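Local coordinates for protein EscN (Escherichia coli O127:H6, PDB 2OBL) that belongs to the ATPases of type III secretion systems, with a P-loop domain of the kind found in the ATP synthase alpha/beta family, at residues I99-L104 and K126-V131; I151-R156 and G213-I218. The protein carries 1 engineered substitution. All coordinates share one frame; numbering follows the deposited sequence.

Interaction 1 of 2, residues I99-L104 and K126-V131; sequences IIVLAL and KCVLVV
L102 and L129 lie side by side on one face of a parallel strand pair, methyl to methyl, with L102 CD1 3.6 Å from L129 CD2. On the same face the thiol of C127 leans on I100, its SG 3.9 Å from I100 CB, because SG stands anti to the carbonyl carbon (chi1 -72°), and L104 CD1 reaches V131 CG2 at the far end. K126, just ahead of its strand, runs an extended chain across I100, so that its CE meets I100 CD1 at 3.9 Å while its NZ bonds to the backbone O of A97. Beneath these side chains the backbones run 10° from parallel, joined by five hydrogen bonds. Along 99-104, I100 and L102 each use both N-H and C=O, and L104 adds its N-H; the acceptors opposite are K126 O, V128 O and V130 O. L102 N to V128 O, at 2.9 Å, is nearly straight, whereas V130 N meets L102 O at 2.8 Å with the donor tilted 22° from the carbonyl plane. CA-H groups fill in between, the shortest being C127 CA to I100 O at 3.1 Å. This is the parallel part of the mixed sheet of a P-loop NTPase domain, here of the ATP synthase alpha/beta type, and helices 109-116 and 121-124 lie in the connection between the two strands. The face bearing L102, L104 and V131 is covered by V112 and F115 of helix 109-116. On the other face A103, V128 and V130 pack against A148, F155 and A144 of helix 138-156. Strand 161-167 pairs with the other edge of 99-104, bonding to the backbones of I99, V101 and A103, which leaves this strand internal in the sheet.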
ATOM      1  N   ILE A  99      -9.480   4.871 -10.652  1.00 16.31           N
ATOM      2  CA  ILE A  99     -10.442   4.574  -9.594  1.00 15.42           C
ATOM      3  C   ILE A  99      -9.696   4.003  -8.401  1.00 15.24           C
ATOM      4  O   ILE A  99      -8.823   3.159  -8.566  1.00 15.92           O
ATOM      5  CB  ILE A  99     -11.427   3.486 -10.060  1.00 15.84           C
ATOM      6  CG1 ILE A  99     -12.169   3.920 -11.332  1.00 15.70           C
ATOM      7  CG2 ILE A  99     -12.402   3.117  -8.942  1.00 15.78           C
ATOM      8  CD1 ILE A  99     -13.280   4.899 -11.075  1.00 15.40           C
ATOM      9  N   ILE A 100     -10.050   4.455  -7.205  1.00 14.81           N
ATOM     10  CA  ILE A 100      -9.477   3.908  -5.982  1.00 15.68           C
ATOM     11  C   ILE A 100     -10.577   3.223  -5.190  1.00 16.25           C
ATOM     12  O   ILE A 100     -11.631   3.808  -4.930  1.00 15.86           O
ATOM     13  CB  ILE A 100      -8.826   5.003  -5.095  1.00 16.11           C
ATOM     14  CG1 ILE A 100      -7.753   5.765  -5.876  1.00 16.98           C
ATOM     15  CG2 ILE A 100      -8.207   4.373  -3.852  1.00 16.74           C
ATOM     16  CD1 ILE A 100      -7.344   7.059  -5.196  1.00 18.13           C
ATOM     17  N   VAL A 101     -10.340   1.966  -4.827  1.00 15.91           N
ATOM     18  CA  VAL A 101     -11.242   1.273  -3.944  1.00 15.18           C
ATOM     19  C   VAL A 101     -10.509   1.060  -2.633  1.00 15.97           C
ATOM     20  O   VAL A 101      -9.496   0.364  -2.589  1.00 14.70           O
ATOM     21  CB  VAL A 101     -11.705  -0.071  -4.536  1.00 14.49           C
ATOM     22  CG1 VAL A 101     -12.616  -0.801  -3.571  1.00 15.23           C
ATOM     23  CG2 VAL A 101     -12.390   0.158  -5.883  1.00 14.73           C
ATOM     24  N   LEU A 102     -11.035   1.675  -1.580  1.00 16.43           N
ATOM     25  CA  LEU A 102     -10.444   1.619  -0.252  1.00 18.21           C
ATOM     26  C   LEU A 102     -11.245   0.682   0.629  1.00 18.37           C
ATOM     27  O   LEU A 102     -12.483   0.686   0.599  1.00 19.87           O
ATOM     28  CB  LEU A 102     -10.433   3.016   0.368  1.00 20.51           C
ATOM     29  CG  LEU A 102      -9.238   3.908   0.056  1.00 22.01           C
ATOM     30  CD1 LEU A 102      -9.578   5.366   0.251  1.00 23.45           C
ATOM     31  CD2 LEU A 102      -8.072   3.527   0.966  1.00 22.33           C
ATOM     32  N   ALA A 103     -10.537  -0.152   1.381  1.00 16.81           N
ATOM     33  CA  ALA A 103     -11.153  -0.952   2.404  1.00 16.15           C
ATOM     34  C   ALA A 103     -10.521  -0.519   3.707  1.00 16.33           C
ATOM     35  O   ALA A 103      -9.311  -0.732   3.932  1.00 16.70           O
ATOM     36  CB  ALA A 103     -10.934  -2.429   2.160  1.00 16.97           C
ATOM     37  N   LEU A 104     -11.320   0.139   4.540  1.00 14.95           N
ATOM     38  CA  LEU A 104     -10.862   0.595   5.849  1.00 14.26           C
ATOM     39  C   LEU A 104     -11.494  -0.286   6.917  1.00 13.34           C
ATOM     40  O   LEU A 104     -12.683  -0.146   7.247  1.00 13.09           O
ATOM     41  CB  LEU A 104     -11.238   2.060   6.063  1.00 15.43           C
ATOM     42  CG  LEU A 104     -10.780   3.039   4.977  1.00 15.83           C
ATOM     43  CD1 LEU A 104     -11.222   4.451   5.319  1.00 16.22           C
ATOM     44  CD2 LEU A 104      -9.277   2.969   4.824  1.00 16.91           C
ATOM     45  N   LYS A 126     -13.314   9.835  -7.186  1.00 15.24           N
ATOM     46  CA  LYS A 126     -12.927   8.591  -7.866  1.00 15.56           C
ATOM     47  C   LYS A 126     -12.715   7.420  -6.909  1.00 15.03           C
ATOM     48  O   LYS A 126     -12.169   6.383  -7.305  1.00 15.37           O
ATOM     49  CB  LYS A 126     -11.684   8.794  -8.727  1.00 16.23           C
ATOM     50  CG  LYS A 126     -10.426   9.116  -7.965  1.00 16.71           C
ATOM     51  CD  LYS A 126      -9.262   9.231  -8.938  1.00 17.27           C
ATOM     52  CE  LYS A 126      -7.948   9.499  -8.225  1.00 17.10           C
ATOM     53  NZ  LYS A 126      -6.871   9.652  -9.245  1.00 16.61           N
ATOM     54  N   CYS A 127     -13.171   7.586  -5.672  1.00 14.90           N
ATOM     55  CA  CYS A 127     -13.033   6.563  -4.636  1.00 14.40           C
ATOM     56  C   CYS A 127     -14.332   5.826  -4.347  1.00 13.44           C
ATOM     57  O   CYS A 127     -15.419   6.411  -4.345  1.00 14.04           O
ATOM     58  CB  CYS A 127     -12.561   7.194  -3.317  1.00 15.37           C
ATOM     59  SG  CYS A 127     -10.841   7.741  -3.256  1.00 17.31           S
ATOM     60  N   VAL A 128     -14.208   4.534  -4.085  1.00 12.57           N
ATOM     61  CA  VAL A 128     -15.252   3.801  -3.380  1.00 11.90           C
ATOM     62  C   VAL A 128     -14.705   3.472  -1.996  1.00 11.61           C
ATOM     63  O   VAL A 128     -13.615   2.909  -1.864  1.00 11.13           O
ATOM     64  CB  VAL A 128     -15.648   2.500  -4.113  1.00 12.44           C
ATOM     65  CG1 VAL A 128     -16.824   1.843  -3.395  1.00 12.27           C
ATOM     66  CG2 VAL A 128     -16.015   2.794  -5.562  1.00 11.14           C
ATOM     67  N   LEU A 129     -15.443   3.854  -0.959  1.00 13.41           N
ATOM     68  CA  LEU A 129     -14.946   3.754   0.410  1.00 13.03           C
ATOM     69  C   LEU A 129     -15.681   2.651   1.160  1.00 13.24           C
ATOM     70  O   LEU A 129     -16.800   2.862   1.630  1.00 13.31           O
ATOM     71  CB  LEU A 129     -15.154   5.092   1.125  1.00 14.06           C
ATOM     72  CG  LEU A 129     -14.566   6.306   0.403  1.00 15.13           C
ATOM     73  CD1 LEU A 129     -15.085   7.603   1.019  1.00 17.38           C
ATOM     74  CD2 LEU A 129     -13.061   6.263   0.468  1.00 16.18           C
ATOM     75  N   VAL A 130     -15.069   1.467   1.239  1.00 13.00           N
ATOM     76  CA  VAL A 130     -15.642   0.362   1.989  1.00 12.08           C
ATOM     77  C   VAL A 130     -15.148   0.480   3.430  1.00 12.66           C
ATOM     78  O   VAL A 130     -13.959   0.342   3.711  1.00 14.13           O
ATOM     79  CB  VAL A 130     -15.239  -1.000   1.405  1.00 11.85           C
ATOM     80  CG1 VAL A 130     -15.848  -2.137   2.252  1.00 12.54           C
ATOM     81  CG2 VAL A 130     -15.666  -1.100  -0.065  1.00 12.41           C
ATOM     82  N   VAL A 131     -16.064   0.788   4.340  1.00 12.41           N
ATOM     83  CA  VAL A 131     -15.663   1.065   5.715  1.00 12.60           C
ATOM     84  C   VAL A 131     -16.379   0.159   6.692  1.00 13.17           C
ATOM     85  O   VAL A 131     -17.618   0.094   6.713  1.00 13.53           O
ATOM     86  CB  VAL A 131     -15.957   2.531   6.088  1.00 12.25           C
ATOM     87  CG1 VAL A 131     -15.610   2.798   7.565  1.00 12.63           C
ATOM     88  CG2 VAL A 131     -15.230   3.479   5.137  1.00 13.81           C
TER

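Interaction 2 of 2, residues I151-R156 and G213-I218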
ATOM      1  N   ILE A 151     -15.590  -5.021  -6.002  1.00 12.50           N
ATOM      2  CA  ILE A 151     -15.828  -3.708  -6.583  1.00 12.61           C
ATOM      3  C   ILE A 151     -14.660  -3.276  -7.486  1.00 12.52           C
ATOM      4  O   ILE A 151     -14.868  -2.709  -8.570  1.00 11.85           O
ATOM      5  CB  ILE A 151     -16.125  -2.662  -5.493  1.00 13.27           C
ATOM      6  CG1 ILE A 151     -17.489  -2.952  -4.838  1.00 12.37           C
ATOM      7  CG2 ILE A 151     -16.112  -1.257  -6.085  1.00 13.76           C
ATOM      8  CD1 ILE A 151     -17.710  -2.184  -3.541  1.00 13.46           C
ATOM      9  N   ALA A 152     -13.436  -3.546  -7.046  1.00 12.80           N
ATOM     10  CA  ALA A 152     -12.262  -3.286  -7.863  1.00 11.92           C
ATOM     11  C   ALA A 152     -12.338  -4.036  -9.187  1.00 12.36           C
ATOM     12  O   ALA A 152     -11.993  -3.487 -10.227  1.00 12.12           O
ATOM     13  CB  ALA A 152     -10.956  -3.655  -7.101  1.00 11.11           C
ATOM     14  N   GLU A 153     -12.793  -5.287  -9.141  1.00 12.98           N
ATOM     15  CA  GLU A 153     -12.960  -6.087 -10.361  1.00 13.89           C
ATOM     16  C   GLU A 153     -14.014  -5.485 -11.285  1.00 13.74           C
ATOM     17  O   GLU A 153     -13.843  -5.461 -12.510  1.00 13.88           O
ATOM     18  CB  GLU A 153     -13.309  -7.534 -10.011  1.00 14.32           C
ATOM     19  CG  GLU A 153     -12.166  -8.299  -9.361  1.00 15.25           C
ATOM     20  CD  GLU A 153     -12.611  -9.601  -8.731  1.00 15.84           C
ATOM     21  OE1 GLU A 153     -13.811  -9.734  -8.420  1.00 16.79           O
ATOM     22  OE2 GLU A 153     -11.753 -10.487  -8.533  1.00 15.48           O
ATOM     23  N   TYR A 154     -15.100  -4.991 -10.702  1.00 14.08           N
ATOM     24  CA  TYR A 154     -16.145  -4.355 -11.498  1.00 14.54           C
ATOM     25  C   TYR A 154     -15.575  -3.170 -12.277  1.00 14.87           C
ATOM     26  O   TYR A 154     -15.805  -3.047 -13.481  1.00 14.08           O
ATOM     27  CB  TYR A 154     -17.329  -3.904 -10.640  1.00 14.84           C
ATOM     28  CG  TYR A 154     -18.241  -2.957 -11.394  1.00 14.87           C
ATOM     29  CD1 TYR A 154     -19.133  -3.432 -12.358  1.00 15.19           C
ATOM     30  CD2 TYR A 154     -18.181  -1.591 -11.171  1.00 14.50           C
ATOM     31  CE1 TYR A 154     -19.938  -2.563 -13.063  1.00 15.15           C
ATOM     32  CE2 TYR A 154     -18.985  -0.719 -11.869  1.00 15.37           C
ATOM     33  CZ  TYR A 154     -19.857  -1.204 -12.811  1.00 15.26           C
ATOM     34  OH  TYR A 154     -20.650  -0.307 -13.491  1.00 15.85           O
ATOM     35  N   PHE A 155     -14.839  -2.297 -11.587  1.00 14.58           N
ATOM     36  CA  PHE A 155     -14.236  -1.132 -12.249  1.00 14.79           C
ATOM     37  C   PHE A 155     -13.106  -1.490 -13.227  1.00 15.53           C
ATOM     38  O   PHE A 155     -13.008  -0.901 -14.313  1.00 15.51           O
ATOM     39  CB  PHE A 155     -13.847  -0.056 -11.228  1.00 14.73           C
ATOM     40  CG  PHE A 155     -15.032   0.699 -10.697  1.00 14.81           C
ATOM     41  CD1 PHE A 155     -15.726   1.582 -11.520  1.00 14.82           C
ATOM     42  CD2 PHE A 155     -15.501   0.482  -9.412  1.00 13.89           C
ATOM     43  CE1 PHE A 155     -16.842   2.276 -11.053  1.00 15.15           C
ATOM     44  CE2 PHE A 155     -16.626   1.172  -8.932  1.00 14.68           C
ATOM     45  CZ  PHE A 155     -17.296   2.076  -9.751  1.00 14.71           C
ATOM     46  N   ARG A 156     -12.292  -2.485 -12.872  1.00 15.06           N
ATOM     47  CA  ARG A 156     -11.303  -3.022 -13.812  1.00 15.01           C
ATOM     48  C   ARG A 156     -11.988  -3.447 -15.117  1.00 15.71           C
ATOM     49  O   ARG A 156     -11.525  -3.124 -16.217  1.00 14.35           O
ATOM     50  CB  ARG A 156     -10.589  -4.225 -13.200  1.00 15.94           C
ATOM     51  CG  ARG A 156      -9.554  -4.891 -14.111  1.00 17.40           C
ATOM     52  CD  ARG A 156      -9.313  -6.316 -13.650  1.00 17.43           C
ATOM     53  NE  ARG A 156     -10.566  -7.078 -13.647  1.00 17.82           N
ATOM     54  CZ  ARG A 156     -10.729  -8.250 -13.041  1.00 17.61           C
ATOM     55  NH1 ARG A 156      -9.722  -8.813 -12.386  1.00 17.04           N
ATOM     56  NH2 ARG A 156     -11.903  -8.864 -13.091  1.00 16.98           N
ATOM     57  N   GLY A 213      -7.937  -2.505 -18.413  1.00 21.65           N
ATOM     58  CA  GLY A 213      -7.906  -2.166 -17.000  1.00 18.87           C
ATOM     59  C   GLY A 213      -6.899  -3.000 -16.229  1.00 16.92           C
ATOM     60  O   GLY A 213      -6.187  -3.837 -16.793  1.00 16.72           O
ATOM     61  N   SER A 214      -6.837  -2.762 -14.927  1.00 14.89           N
ATOM     62  CA  SER A 214      -5.950  -3.500 -14.059  1.00 13.42           C
ATOM     63  C   SER A 214      -6.347  -3.224 -12.626  1.00 12.25           C
ATOM     64  O   SER A 214      -7.096  -2.277 -12.352  1.00 11.46           O
ATOM     65  CB  SER A 214      -4.515  -3.022 -14.248  1.00 13.75           C
ATOM     66  OG  SER A 214      -4.427  -1.636 -13.969  1.00 14.31           O
ATOM     67  N   ILE A 215      -5.843  -4.059 -11.723  1.00 11.62           N
ATOM     68  CA  ILE A 215      -5.943  -3.805 -10.295  1.00 10.29           C
ATOM     69  C   ILE A 215      -4.541  -3.920  -9.729  1.00 11.16           C
ATOM     70  O   ILE A 215      -3.901  -4.983  -9.798  1.00 11.91           O
ATOM     71  CB  ILE A 215      -6.849  -4.826  -9.560  1.00 10.21           C
ATOM     72  CG1 ILE A 215      -8.280  -4.800 -10.115  1.00 10.45           C
ATOM     73  CG2 ILE A 215      -6.835  -4.576  -8.057  1.00  9.29           C
ATOM     74  CD1 ILE A 215      -9.167  -5.836  -9.473  1.00  9.93           C
ATOM     75  N   THR A 216      -4.066  -2.806  -9.200  1.00  9.96           N
ATOM     76  CA  THR A 216      -2.827  -2.769  -8.449  1.00 10.65           C
ATOM     77  C   THR A 216      -3.284  -2.637  -7.025  1.00 10.78           C
ATOM     78  O   THR A 216      -4.177  -1.820  -6.727  1.00 11.19           O
ATOM     79  CB  THR A 216      -1.983  -1.544  -8.844  1.00 11.06           C
ATOM     80  OG1 THR A 216      -1.781  -1.553 -10.259  1.00 11.21           O
ATOM     81  CG2 THR A 216      -0.632  -1.559  -8.128  1.00 10.73           C
ATOM     82  N   ALA A 217      -2.713  -3.441  -6.135  1.00  9.85           N
ATOM     83  CA  ALA A 217      -3.259  -3.509  -4.797  1.00 10.06           C
ATOM     84  C   ALA A 217      -2.193  -3.223  -3.757  1.00 10.67           C
ATOM     85  O   ALA A 217      -1.064  -3.677  -3.889  1.00 12.34           O
ATOM     86  CB  ALA A 217      -3.898  -4.866  -4.559  1.00  8.02           C
ATOM     87  N   ILE A 218      -2.571  -2.455  -2.743  1.00 10.75           N
ATOM     88  CA  ILE A 218      -1.702  -2.191  -1.607  1.00 10.57           C
ATOM     89  C   ILE A 218      -2.399  -2.711  -0.370  1.00 11.45           C
ATOM     90  O   ILE A 218      -3.533  -2.315  -0.088  1.00 11.51           O
ATOM     91  CB  ILE A 218      -1.477  -0.689  -1.460  1.00 11.00           C
ATOM     92  CG1 ILE A 218      -0.606  -0.169  -2.605  1.00 11.50           C
ATOM     93  CG2 ILE A 218      -0.851  -0.354  -0.119  1.00 10.56           C
ATOM     94  CD1 ILE A 218      -0.532   1.379  -2.630  1.00 11.53           C
TER
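The last turns of helix 138-156 run at 143° to strand 214-218, with 7.9 Å between the axes at closest approach, and the backbones come nearest where R156 O lies 3.8 Å from G213 CA. I215 carries the contact. Its CG1 stands anti to the carbonyl carbon (chi1 -60°), and the extended branch pushes CD1 against the helix, 3.7 Å from A152 CB and equally close to the backbone N of E153. E153 CG borders the same methyl at 3.9 Å. R156 adds a third neighbour, nearer the start of the strand: with CG anti to its backbone N, the aliphatic part lies across I215 at about a right angle, CB 3.9 Å from I215 CG1, and CG sits 3.5 Å from S214 N. The chain then bends at chi3 (58°), bringing one face of the guanidinium over E153 CA. The E153 carboxylate forms a salt bridge with R206, and S214 OG bonds to N161. Strand 161-167 lies alongside 214-222, its V162 touching A152 and its L164 touching I215; on the opposite edge I215 bonds to G208 of the short antiparallel strand 208-209, and strand 73-78 lies against T216 and I218.

From the N terminus, strand 99-105 leads through helices 109-116 and 121-124 to strand 127-132, where interaction 1 closes the first loop. After a short connection the chain enters helix 138-156, which opens interaction 2; that loop closes only at strand 214-222, after strand 161-167, helices 169-182 and 194-204 and the short strand 208-209. The two loops follow in series, neither nesting nor crossing. Both end on the same sheet, in which strand 161-167 stands between 99-105 and 214-222. Helix 138-156 joins them directly: V101 CG2 lies 4.0 Å from A152 CA and equally far from I151 CG2, so one helix spans both strand regions.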